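PDB 5DMH: 3-oxo-tetronate kinase from Cupriavidus necator, which catalyses the ATP-dependent phosphorylation of 3-oxo-tetronate to 3-oxo-tetronate 4-phosphate. Local coordinates for residues Asn153-Phe158 and Leu162-Ala167; Tyr116-Asp121 and Gly436-Pro441; Pro282-Pro287 and Ala420-Asp425; Arg387-Gly392 and Asp445-Gln450. All coordinates share one frame; numbering follows the deposited sequence.

Interaction 1. Residues Asn153-Phe158 and Leu162-Ala167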
# COMPACT_ATOMS: atom_id res chain seq x y z
N ASN A 153 9.29 -7.26 -6.77
CA ASN A 153 7.94 -7.80 -6.94
C ASN A 153 7.56 -7.81 -8.41
O ASN A 153 6.37 -7.89 -8.76
CB ASN A 153 6.91 -7.03 -6.11
CG ASN A 153 6.48 -7.76 -4.84
OD1 ASN A 153 6.37 -8.99 -4.82
ND2 ASN A 153 6.26 -7.00 -3.76
N GLY A 154 8.57 -7.77 -9.28
CA GLY A 154 8.34 -7.90 -10.71
C GLY A 154 7.76 -6.73 -11.49
O GLY A 154 7.26 -6.95 -12.59
N ARG A 155 7.81 -5.51 -10.95
CA ARG A 155 7.31 -4.34 -11.67
C ARG A 155 8.48 -3.54 -12.24
O ARG A 155 9.35 -3.09 -11.48
CB ARG A 155 6.47 -3.41 -10.79
CG ARG A 155 5.11 -3.96 -10.34
CD ARG A 155 5.16 -4.73 -9.02
NE ARG A 155 3.81 -5.07 -8.61
CZ ARG A 155 3.17 -6.20 -8.90
NH1 ARG A 155 1.92 -6.39 -8.50
NH2 ARG A 155 3.76 -7.18 -9.59
N THR A 156 8.51 -3.41 -13.56
CA THR A 156 9.43 -2.51 -14.24
C THR A 156 8.73 -1.56 -15.22
O THR A 156 7.60 -1.83 -15.65
CB THR A 156 10.59 -3.27 -14.97
OG1 THR A 156 10.06 -4.16 -15.95
CG2 THR A 156 11.43 -4.04 -13.98
N ILE A 157 9.40 -0.45 -15.55
CA ILE A 157 8.87 0.60 -16.40
C ILE A 157 9.88 0.97 -17.49
O ILE A 157 11.03 1.27 -17.20
CB ILE A 157 8.51 1.90 -15.62
CG1 ILE A 157 7.56 1.60 -14.46
CG2 ILE A 157 7.83 2.89 -16.54
CD1 ILE A 157 7.43 2.75 -13.51
N PHE A 158 9.43 0.89 -18.74
CA PHE A 158 10.25 1.13 -19.94
C PHE A 158 9.45 1.98 -20.91
O PHE A 158 8.35 1.62 -21.30
CB PHE A 158 10.67 -0.20 -20.60
CG PHE A 158 11.52 -0.03 -21.84
CD1 PHE A 158 12.89 0.15 -21.72
CD2 PHE A 158 10.96 -0.03 -23.10
CE1 PHE A 158 13.67 0.29 -22.85
CE2 PHE A 158 11.75 0.12 -24.23
CZ PHE A 158 13.10 0.26 -24.10
N LEU A 162 4.29 0.14 -18.06
CA LEU A 162 4.47 -0.71 -16.90
C LEU A 162 4.34 -2.21 -17.22
O LEU A 162 3.36 -2.66 -17.83
CB LEU A 162 3.46 -0.30 -15.82
CG LEU A 162 3.48 -1.05 -14.49
CD1 LEU A 162 4.81 -1.03 -13.79
CD2 LEU A 162 2.42 -0.48 -13.59
N PHE A 163 5.36 -2.96 -16.82
CA PHE A 163 5.44 -4.42 -16.96
C PHE A 163 5.37 -5.11 -15.60
O PHE A 163 5.93 -4.63 -14.59
CB PHE A 163 6.74 -4.85 -17.68
CG PHE A 163 6.79 -4.47 -19.14
CD1 PHE A 163 7.13 -3.18 -19.51
CD2 PHE A 163 6.53 -5.40 -20.14
CE1 PHE A 163 7.16 -2.82 -20.85
CE2 PHE A 163 6.56 -5.03 -21.47
CZ PHE A 163 6.88 -3.75 -21.82
N VAL A 164 4.61 -6.20 -15.59
CA VAL A 164 4.57 -7.15 -14.49
C VAL A 164 5.17 -8.45 -15.02
O VAL A 164 4.58 -9.15 -15.87
CB VAL A 164 3.09 -7.38 -14.04
CG1 VAL A 164 3.02 -8.41 -12.95
CG2 VAL A 164 2.48 -6.07 -13.58
N GLY A 165 6.34 -8.80 -14.51
CA GLY A 165 7.17 -9.80 -15.16
C GLY A 165 7.38 -9.41 -16.61
O GLY A 165 7.69 -8.27 -16.85
N ASP A 166 7.18 -10.33 -17.56
CA ASP A 166 7.25 -9.99 -18.97
C ASP A 166 5.91 -9.59 -19.60
O ASP A 166 5.81 -9.47 -20.82
CB ASP A 166 7.83 -11.14 -19.80
CG ASP A 166 9.27 -11.44 -19.50
OD1 ASP A 166 10.04 -10.55 -19.12
OD2 ASP A 166 9.67 -12.61 -19.66
N ALA A 167 4.89 -9.37 -18.79
CA ALA A 167 3.60 -8.94 -19.33
C ALA A 167 3.38 -7.46 -19.08
O ALA A 167 3.74 -6.94 -18.04
CB ALA A 167 2.46 -9.74 -18.70
O HOH W 1 8.71 -6.41 -15.00
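Gly154 and Gly165, two glycines with positive phi, face each other across the end of this strand pair and share an ordered water. Gly165 N donates to Gly154 O over 2.8 Å, in the carbonyl plane. The water forms hydrogen bonds with Gly154 O at 2.9 Å, with Thr156 OG1 at 2.8 Å and with Gly165 O, so it links the two glycine carbonyls and the threonine hydroxyl. Thr156 OG1 reaches it from between the backbone N and the carbonyl carbon (chi1 59°), a position that also sets OG1 3.8 Å from CB of Phe163. Between these same two residues runs the ladder: Phe163 N reaches Thr156 O at 2.8 Å in an almost straight bond (174°), and Thr156 N returns one to Phe163 O at 3.0 Å. On the face with Arg155, Ile157, Leu162 and Val164 the contacts are mostly apolar. Leu162 lays CD1 3.9 Å from CG1 of Ile157, their side chains crossing at a slant, and Leu187 of helix 187-193 packs on both. Arg155 and Val164 run side by side, with NH2 3.7 Å from Val164 CG1. Arg155 NE is hydrogen-bonded to Ser118 OG, while NH2 makes a weak bond to Asn153 O. Gly165 occupies the second position of a type II' turn from Val164 to Ala167, which leads to strand 167-168. The pairs Arg155-Val164, Thr156-Phe163 and Ile157-Leu162, with strand directions 148° apart, define a twisted antiparallel beta hairpin, part of a small three-stranded meander within the sugar-binding domain.

Interaction 2. Residues Tyr116-Asp121 and Gly436-Pro441. With ADP (adenosine-5'-diphosphate), chain C.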
# COMPACT_ATOMS: atom_id res chain seq x y z
N TYR A 116 1.57 5.19 -3.66
CA TYR A 116 0.44 4.52 -4.26
C TYR A 116 0.89 3.13 -4.78
O TYR A 116 2.02 2.69 -4.56
CB TYR A 116 -0.19 5.39 -5.35
CG TYR A 116 0.80 6.00 -6.31
CD1 TYR A 116 1.49 5.22 -7.19
CD2 TYR A 116 1.09 7.36 -6.25
CE1 TYR A 116 2.43 5.77 -8.03
CE2 TYR A 116 2.01 7.91 -7.07
CZ TYR A 116 2.69 7.13 -7.97
OH TYR A 116 3.61 7.71 -8.78
N CYS A 117 -0.00 2.43 -5.43
CA CYS A 117 0.28 1.04 -5.75
C CYS A 117 1.30 0.92 -6.89
O CYS A 117 1.33 1.74 -7.81
CB CYS A 117 -0.99 0.36 -6.16
SG CYS A 117 -0.99 -1.42 -5.97
N SER A 118 2.12 -0.12 -6.82
CA SER A 118 3.07 -0.42 -7.87
C SER A 118 2.39 -0.81 -9.18
O SER A 118 3.04 -0.86 -10.22
CB SER A 118 4.10 -1.47 -7.42
OG SER A 118 3.50 -2.68 -7.01
N THR A 119 1.08 -1.07 -9.14
CA THR A 119 0.33 -1.30 -10.37
C THR A 119 -0.53 -0.10 -10.78
O THR A 119 -1.37 -0.19 -11.68
CB THR A 119 -0.50 -2.63 -10.33
OG1 THR A 119 -1.10 -2.81 -9.05
CG2 THR A 119 0.38 -3.83 -10.62
N PHE A 120 -0.31 1.03 -10.11
CA PHE A 120 -0.80 2.35 -10.49
C PHE A 120 -2.30 2.46 -10.33
O PHE A 120 -2.91 3.25 -11.00
CB PHE A 120 -0.38 2.73 -11.91
CG PHE A 120 -0.03 4.19 -12.09
CD1 PHE A 120 1.03 4.77 -11.39
CD2 PHE A 120 -0.73 4.98 -12.98
CE1 PHE A 120 1.38 6.12 -11.58
CE2 PHE A 120 -0.39 6.32 -13.16
CZ PHE A 120 0.67 6.88 -12.46
N ASP A 121 -2.84 1.67 -9.40
CA ASP A 121 -4.26 1.50 -9.19
C ASP A 121 -4.99 2.85 -9.09
O ASP A 121 -4.75 3.64 -8.18
CB ASP A 121 -4.54 0.67 -7.94
CG ASP A 121 -3.95 -0.72 -8.01
OD1 ASP A 121 -2.90 -0.89 -8.68
OD2 ASP A 121 -4.53 -1.67 -7.40
N GLY A 436 -2.83 -7.13 -2.31
CA GLY A 436 -3.44 -8.24 -2.99
C GLY A 436 -2.53 -9.06 -3.88
O GLY A 436 -2.61 -10.29 -3.91
N ASN A 437 -1.65 -8.39 -4.62
CA ASN A 437 -0.78 -9.08 -5.54
C ASN A 437 0.48 -9.71 -4.90
O ASN A 437 1.26 -10.37 -5.60
CB ASN A 437 -0.35 -8.11 -6.66
CG ASN A 437 -1.48 -7.75 -7.60
OD1 ASN A 437 -2.28 -8.59 -7.98
ND2 ASN A 437 -1.52 -6.50 -7.99
N PHE A 438 0.70 -9.50 -3.61
CA PHE A 438 1.96 -9.90 -3.00
C PHE A 438 1.88 -11.24 -2.28
O PHE A 438 0.78 -11.75 -1.98
CB PHE A 438 2.46 -8.84 -2.02
CG PHE A 438 2.84 -7.54 -2.67
CD1 PHE A 438 2.91 -7.41 -4.06
CD2 PHE A 438 3.10 -6.43 -1.88
CE1 PHE A 438 3.26 -6.18 -4.64
CE2 PHE A 438 3.45 -5.21 -2.45
CZ PHE A 438 3.52 -5.09 -3.82
N GLY A 439 3.07 -11.79 -2.00
CA GLY A 439 3.21 -13.04 -1.28
C GLY A 439 3.17 -14.25 -2.20
O GLY A 439 2.55 -14.22 -3.26
N GLY A 440 3.79 -15.32 -1.74
CA GLY A 440 3.76 -16.59 -2.43
C GLY A 440 2.52 -17.39 -2.07
O GLY A 440 1.68 -16.94 -1.26
N PRO A 441 2.37 -18.59 -2.67
CA PRO A 441 1.21 -19.44 -2.40
C PRO A 441 0.98 -19.78 -0.94
O PRO A 441 -0.18 -19.97 -0.54
CB PRO A 441 1.53 -20.72 -3.17
CG PRO A 441 2.47 -20.30 -4.24
CD PRO A 441 3.25 -19.16 -3.71
PB ADP C . -6.20 -5.65 -3.70
O1B ADP C . -5.09 -5.45 -2.67
O2B ADP C . -6.10 -7.01 -4.37
O3B ADP C . -6.35 -4.49 -4.66
PA ADP C . -8.51 -4.72 -2.14
O1A ADP C . -8.99 -5.28 -0.86
O2A ADP C . -7.83 -3.39 -2.22
O3A ADP C . -7.58 -5.86 -2.84
O5' ADP C . -9.71 -4.57 -3.19
C5' ADP C . -10.56 -5.67 -3.52
C4' ADP C . -11.99 -5.15 -3.64
O4' ADP C . -12.79 -6.12 -4.30
C3' ADP C . -12.62 -4.92 -2.27
O3' ADP C . -13.51 -3.78 -2.29
C2' ADP C . -13.39 -6.18 -2.06
O2' ADP C . -14.38 -6.06 -1.06
C1' ADP C . -13.89 -6.44 -3.46
N9 ADP C . -14.28 -7.84 -3.60
C8 ADP C . -13.63 -8.93 -3.12
N7 ADP C . -14.30 -10.05 -3.41
C5 ADP C . -15.40 -9.67 -4.09
C6 ADP C . -16.55 -10.37 -4.68
N6 ADP C . -16.58 -11.71 -4.59
N1 ADP C . -17.48 -9.64 -5.31
C2 ADP C . -17.41 -8.29 -5.41
N3 ADP C . -16.40 -7.56 -4.88
C4 ADP C . -15.40 -8.21 -4.21
O HOH W 2 0.39 -4.37 -7.12
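Asn437 meets Thr119, and its neighbour Phe438 meets Ser118, across the cleft between the nucleotide-binding and sugar-binding domains of this two-domain kinase. The three polar residues lose the most surface here, yet the total buried is only 98 Å², so the two walls touch only lightly here. Thr119 and Asn437 approach from opposite directions. The gap from Thr119 OG1 to Asn437 ND2 is 3.9 Å, and a water spans it: ND2 donates to the water at 3.0 Å, and the water donates to OG1 at 2.9 Å. Thr119 OG1 in turn gives its proton to Asp121 OD1 at 2.7 Å, on the syn lone pair of that oxygen. Donors therefore all point one way, from amide to water to hydroxyl to carboxylate, and this relay would fix the rotation of the threonine hydroxyl. With CG anti to the carbonyl carbon (chi1 -70°), the Asn437 carboxamide turns ND2 to the water. Ser118 approaches differently: OG lies near the plane of the Phe438 ring, at its edge, 4.0 Å from CZ. Its polar partner is Arg155 of strand 155-158, whose side chain also touches Thr119, Asn437 and Phe438. A type I turn from Cys117 to Phe120, closed by Phe120 N to Cys117 O at 2.9 Å, presents Ser118 and Thr119 at its two middle positions. On the other wall, the residue before Asn437 belongs to the nucleotide pocket: Gly436 N donates to ADP O1B at 2.8 Å, with an N-H...O angle of 137°.

Interaction 3. Residues Pro282-Pro287 and Ala420-Asp425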
# COMPACT_ATOMS: atom_id res chain seq x y z
N PRO A 282 8.62 -8.34 18.96
CA PRO A 282 8.37 -9.60 19.67
C PRO A 282 7.23 -10.39 19.04
O PRO A 282 6.30 -9.80 18.48
CB PRO A 282 7.98 -9.14 21.07
CG PRO A 282 7.30 -7.84 20.84
CD PRO A 282 8.06 -7.19 19.69
N ALA A 283 7.32 -11.71 19.15
CA ALA A 283 6.25 -12.59 18.74
C ALA A 283 5.06 -12.34 19.66
O ALA A 283 5.23 -12.08 20.84
CB ALA A 283 6.70 -14.05 18.84
N ILE A 284 3.86 -12.40 19.10
CA ILE A 284 2.64 -12.22 19.87
C ILE A 284 1.86 -13.53 19.78
O ILE A 284 1.39 -13.91 18.71
CB ILE A 284 1.76 -11.08 19.30
CG1 ILE A 284 2.54 -9.76 19.24
CG2 ILE A 284 0.48 -10.94 20.09
CD1 ILE A 284 2.45 -8.95 20.47
N ASP A 285 1.72 -14.21 20.90
CA ASP A 285 1.01 -15.47 20.91
C ASP A 285 -0.48 -15.26 21.18
O ASP A 285 -0.88 -14.31 21.85
CB ASP A 285 1.64 -16.41 21.93
CG ASP A 285 3.14 -16.53 21.74
OD1 ASP A 285 3.58 -16.53 20.57
OD2 ASP A 285 3.87 -16.61 22.74
N GLY A 286 -1.29 -16.15 20.65
CA GLY A 286 -2.72 -16.10 20.87
C GLY A 286 -3.46 -16.43 19.59
O GLY A 286 -2.85 -16.76 18.58
N PRO A 287 -4.78 -16.37 19.66
CA PRO A 287 -5.61 -16.72 18.51
C PRO A 287 -5.35 -15.83 17.29
O PRO A 287 -5.10 -14.64 17.40
CB PRO A 287 -7.03 -16.53 19.03
CG PRO A 287 -6.92 -16.72 20.50
CD PRO A 287 -5.57 -16.21 20.88
N ALA A 420 5.83 -8.02 8.84
CA ALA A 420 5.09 -8.21 10.11
C ALA A 420 5.04 -6.84 10.80
O ALA A 420 5.96 -6.05 10.65
CB ALA A 420 5.80 -9.22 11.00
N THR A 421 3.96 -6.58 11.54
CA THR A 421 3.81 -5.33 12.28
C THR A 421 3.17 -5.63 13.62
O THR A 421 2.55 -6.68 13.80
CB THR A 421 2.90 -4.29 11.52
OG1 THR A 421 1.54 -4.72 11.53
CG2 THR A 421 3.34 -4.09 10.07
N VAL A 422 3.33 -4.72 14.58
CA VAL A 422 2.61 -4.82 15.82
C VAL A 422 2.06 -3.46 16.22
O VAL A 422 2.63 -2.43 15.85
CB VAL A 422 3.48 -5.42 16.94
CG1 VAL A 422 3.85 -6.86 16.58
CG2 VAL A 422 4.74 -4.58 17.16
N THR A 423 0.96 -3.45 16.96
CA THR A 423 0.43 -2.20 17.49
C THR A 423 1.22 -1.83 18.73
O THR A 423 2.07 -2.60 19.18
CB THR A 423 -1.07 -2.30 17.88
OG1 THR A 423 -1.24 -3.17 19.00
CG2 THR A 423 -1.89 -2.79 16.73
N LEU A 424 0.94 -0.67 19.31
CA LEU A 424 1.66 -0.22 20.51
C LEU A 424 0.90 -0.37 21.85
O LEU A 424 1.31 0.18 22.87
CB LEU A 424 2.14 1.24 20.31
CG LEU A 424 3.09 1.46 19.14
CD1 LEU A 424 3.63 2.88 19.15
CD2 LEU A 424 4.25 0.48 19.17
N ASP A 425 -0.17 -1.16 21.86
CA ASP A 425 -0.96 -1.41 23.07
C ASP A 425 -0.15 -2.18 24.12
O ASP A 425 0.85 -2.81 23.80
CB ASP A 425 -2.21 -2.22 22.71
CG ASP A 425 -3.06 -1.57 21.62
OD1 ASP A 425 -3.73 -0.56 21.91
OD2 ASP A 425 -3.07 -2.07 20.47
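Ile284 and Val422 make the main apolar contact, CG1 of one lying 4.1 Å from CG1 of the other, with the two side chains crossing aslant. Val422 aims its CB at the 282-287 segment, and its CG1, placed anti to the carbonyl carbon (chi1 -65°), is the branch that touches. The same methyl lies 4.3 Å from Pro282 O, a looser van der Waals approach to the backbone rather than to the proline ring. Ala430 on the neighbouring strand 430-434 touches both Ile284 and Val422; Pro428 also touches Ile284, and Arg409 touches Val422 and Pro282. The total buried between the segments is a modest 91 Å², in keeping with one methyl group meeting two partners.

In the fold, 282-287 is the last part of the loop before strand 288-292, while 420-423 belongs to a strand running antiparallel to its neighbours 407-415 and 430-434; the linking chain thus passes over the antiparallel portion next to strands 387-391 and 288-292 of the nucleotide-binding domain.

Polar interactions hold each segment separately. Beyond Val422, Thr423 OG1 donates to Asp425 OD2 at 2.6 Å, meeting the carboxylate from its anti side and 26° out of its plane, and the same hydroxyl is hydrogen-bonded to Leu429 N. Backbone bonds fasten the other segment to the C-terminal end of the chain, Ile284 to Leu451 and Gly286 to Gly453, and Asp285 OD1 adds a side-chain bond to Gly453 N.

Interaction 4. Residues Arg387-Gly392 and Asp445-Gln450. With ADP (adenosine-5'-diphosphate), chain C.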
# COMPACT_ATOMS: atom_id res chain seq x y z
N ARG A 387 -3.67 -12.07 16.49
CA ARG A 387 -2.93 -12.09 15.20
C ARG A 387 -3.90 -12.02 14.04
O ARG A 387 -4.82 -12.82 13.94
CB ARG A 387 -2.06 -13.36 15.06
CG ARG A 387 -0.98 -13.54 16.15
CD ARG A 387 -0.24 -14.87 16.00
NE ARG A 387 -1.12 -15.99 16.33
CZ ARG A 387 -1.17 -17.16 15.71
NH1 ARG A 387 -2.04 -18.08 16.13
NH2 ARG A 387 -0.38 -17.45 14.69
N PHE A 388 -3.69 -11.04 13.16
CA PHE A 388 -4.55 -10.80 12.01
C PHE A 388 -3.74 -10.73 10.74
O PHE A 388 -2.89 -9.83 10.59
CB PHE A 388 -5.29 -9.48 12.20
CG PHE A 388 -6.14 -9.41 13.43
CD1 PHE A 388 -5.58 -9.19 14.68
CD2 PHE A 388 -7.52 -9.53 13.33
CE1 PHE A 388 -6.38 -9.11 15.81
CE2 PHE A 388 -8.31 -9.45 14.46
CZ PHE A 388 -7.75 -9.25 15.68
N VAL A 389 -4.03 -11.64 9.81
CA VAL A 389 -3.49 -11.59 8.45
C VAL A 389 -4.61 -11.17 7.51
O VAL A 389 -5.65 -11.81 7.46
CB VAL A 389 -2.97 -12.98 8.00
CG1 VAL A 389 -2.46 -12.93 6.57
CG2 VAL A 389 -1.90 -13.47 8.96
N VAL A 390 -4.41 -10.05 6.82
CA VAL A 390 -5.42 -9.45 5.97
C VAL A 390 -4.89 -9.36 4.54
O VAL A 390 -3.83 -8.80 4.31
CB VAL A 390 -5.82 -8.05 6.46
CG1 VAL A 390 -7.02 -7.55 5.66
CG2 VAL A 390 -6.11 -8.02 7.97
N ALA A 391 -5.65 -9.90 3.60
CA ALA A 391 -5.28 -9.87 2.20
C ALA A 391 -6.11 -8.82 1.49
O ALA A 391 -7.34 -8.93 1.46
CB ALA A 391 -5.51 -11.24 1.57
N GLY A 392 -5.44 -7.79 0.95
CA GLY A 392 -6.12 -6.75 0.22
C GLY A 392 -5.90 -5.36 0.83
O GLY A 392 -5.96 -5.18 2.05
N ASP A 445 0.02 -19.03 5.92
CA ASP A 445 0.72 -19.78 6.98
C ASP A 445 2.03 -19.13 7.37
O ASP A 445 2.34 -19.02 8.55
CB ASP A 445 0.95 -21.25 6.57
CG ASP A 445 1.62 -22.04 7.68
OD1 ASP A 445 1.00 -22.23 8.74
OD2 ASP A 445 2.77 -22.48 7.51
N GLU A 446 2.81 -18.73 6.37
CA GLU A 446 4.05 -18.02 6.64
C GLU A 446 3.82 -16.80 7.53
O GLU A 446 4.56 -16.59 8.51
CB GLU A 446 4.71 -17.60 5.33
CG GLU A 446 5.28 -18.77 4.55
CD GLU A 446 5.73 -18.37 3.15
OE1 GLU A 446 4.94 -17.75 2.40
OE2 GLU A 446 6.88 -18.65 2.81
N ALA A 447 2.80 -16.02 7.21
CA ALA A 447 2.48 -14.80 7.96
C ALA A 447 2.02 -15.12 9.39
O ALA A 447 2.54 -14.54 10.37
CB ALA A 447 1.42 -14.02 7.21
N LEU A 448 1.10 -16.06 9.53
CA LEU A 448 0.58 -16.42 10.84
C LEU A 448 1.72 -16.82 11.76
O LEU A 448 1.76 -16.42 12.93
CB LEU A 448 -0.42 -17.57 10.73
CG LEU A 448 -1.83 -17.14 10.33
CD1 LEU A 448 -2.61 -18.37 9.97
CD2 LEU A 448 -2.51 -16.37 11.49
N ARG A 449 2.63 -17.63 11.25
CA ARG A 449 3.78 -18.09 12.03
C ARG A 449 4.76 -16.99 12.38
O ARG A 449 5.30 -16.96 13.48
CB ARG A 449 4.54 -19.21 11.29
CG ARG A 449 3.80 -20.53 11.27
CD ARG A 449 4.55 -21.59 10.48
NE ARG A 449 3.87 -22.88 10.54
CZ ARG A 449 3.94 -23.72 11.58
NH1 ARG A 449 4.66 -23.42 12.66
NH2 ARG A 449 3.28 -24.87 11.54
N GLN A 450 5.04 -16.09 11.45
CA GLN A 450 5.96 -15.02 11.76
C GLN A 450 5.37 -14.04 12.78
O GLN A 450 6.09 -13.49 13.60
CB GLN A 450 6.39 -14.29 10.49
CG GLN A 450 7.64 -13.49 10.73
CD GLN A 450 8.23 -12.93 9.47
OE1 GLN A 450 8.38 -13.63 8.47
NE2 GLN A 450 8.57 -11.65 9.51
PB ADP C . -6.20 -5.65 -3.70
O1B ADP C . -5.09 -5.45 -2.67
O2B ADP C . -6.10 -7.01 -4.37
O3B ADP C . -6.35 -4.49 -4.66
PA ADP C . -8.51 -4.72 -2.14
O1A ADP C . -8.99 -5.28 -0.86
O2A ADP C . -7.83 -3.39 -2.22
O3A ADP C . -7.58 -5.86 -2.84
O5' ADP C . -9.71 -4.57 -3.19
C5' ADP C . -10.56 -5.67 -3.52
C4' ADP C . -11.99 -5.15 -3.64
O4' ADP C . -12.79 -6.12 -4.30
C3' ADP C . -12.62 -4.92 -2.27
O3' ADP C . -13.51 -3.78 -2.29
C2' ADP C . -13.39 -6.18 -2.06
O2' ADP C . -14.38 -6.06 -1.06
C1' ADP C . -13.89 -6.44 -3.46
N9 ADP C . -14.28 -7.84 -3.60
C8 ADP C . -13.63 -8.93 -3.12
N7 ADP C . -14.30 -10.05 -3.41
C5 ADP C . -15.40 -9.67 -4.09
C6 ADP C . -16.55 -10.37 -4.68
N6 ADP C . -16.58 -11.71 -4.59
N1 ADP C . -17.48 -9.64 -5.31
C2 ADP C . -17.41 -8.29 -5.41
N3 ADP C . -16.40 -7.56 -4.88
C4 ADP C . -15.40 -8.21 -4.21
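Ala447 and Leu448 seat helix 443-451 on Val389 of strand 387-391, a helix-on-sheet packing in the alpha/beta nucleotide-binding domain. The local axes pass 8.6 Å apart and run nearly antiparallel, at 152°. The other face of the strand carries Phe388 and Val390 against helix 393-403, so the strand lies between helical layers, and Gly392 holds the N-cap position of helix 393-403 beside the ADP phosphates. Taken in order, Asp445 comes first, directed away from the strand and held by salt bridges to Arg311 and, one turn on, to Arg449. Ala447 is the first to touch, its CB 3.8 Å from Val389 CG2 and 4.1 Å from Val389 CG1. Leu448 follows, its side chain crossing that of Val389 at about a right angle, with CD2 3.9 Å from the same CG2. That CD2 also lies over one face of the Arg387 guanidinium, 4.0 Å from NH2. Leu448 further offers its carbonyl: Arg387 NH2 donates to O at 3.0 Å, exactly in the guanidinium plane but from well above the carbonyl plane (56°), away from a lone pair. A bend at chi3 turns the arginine toward the helix, and NH1 bonds Gly286 O, so the group bridges two carbonyls. Arg449 points outward and completes its salt bridge, NE meeting Asp445 OD2 at 3.2 Å, on the syn side and in the guanidinium plane.

Overall arrangement
From the N terminus, interaction 2 opens first, at 116-121. The hairpin of interaction 1 then opens and closes locally, well within the long loop that interaction 2 shuts only at 436-441. Interaction 3 opens at 282-287, also inside that loop, and closes at 420-425 after interaction 4 has opened at 387-392; interactions 3 and 4 therefore cross. Interaction 4 closes last, at 445-450, crossing interaction 2 as well. Interactions 1 and 2 meet chiefly through Arg155 and together line the cleft between the two domains. Interactions 3 and 4, centres 11 Å apart, join where Arg387 bonds the 282-287 chain. ADP touches both interactions 2 and 4.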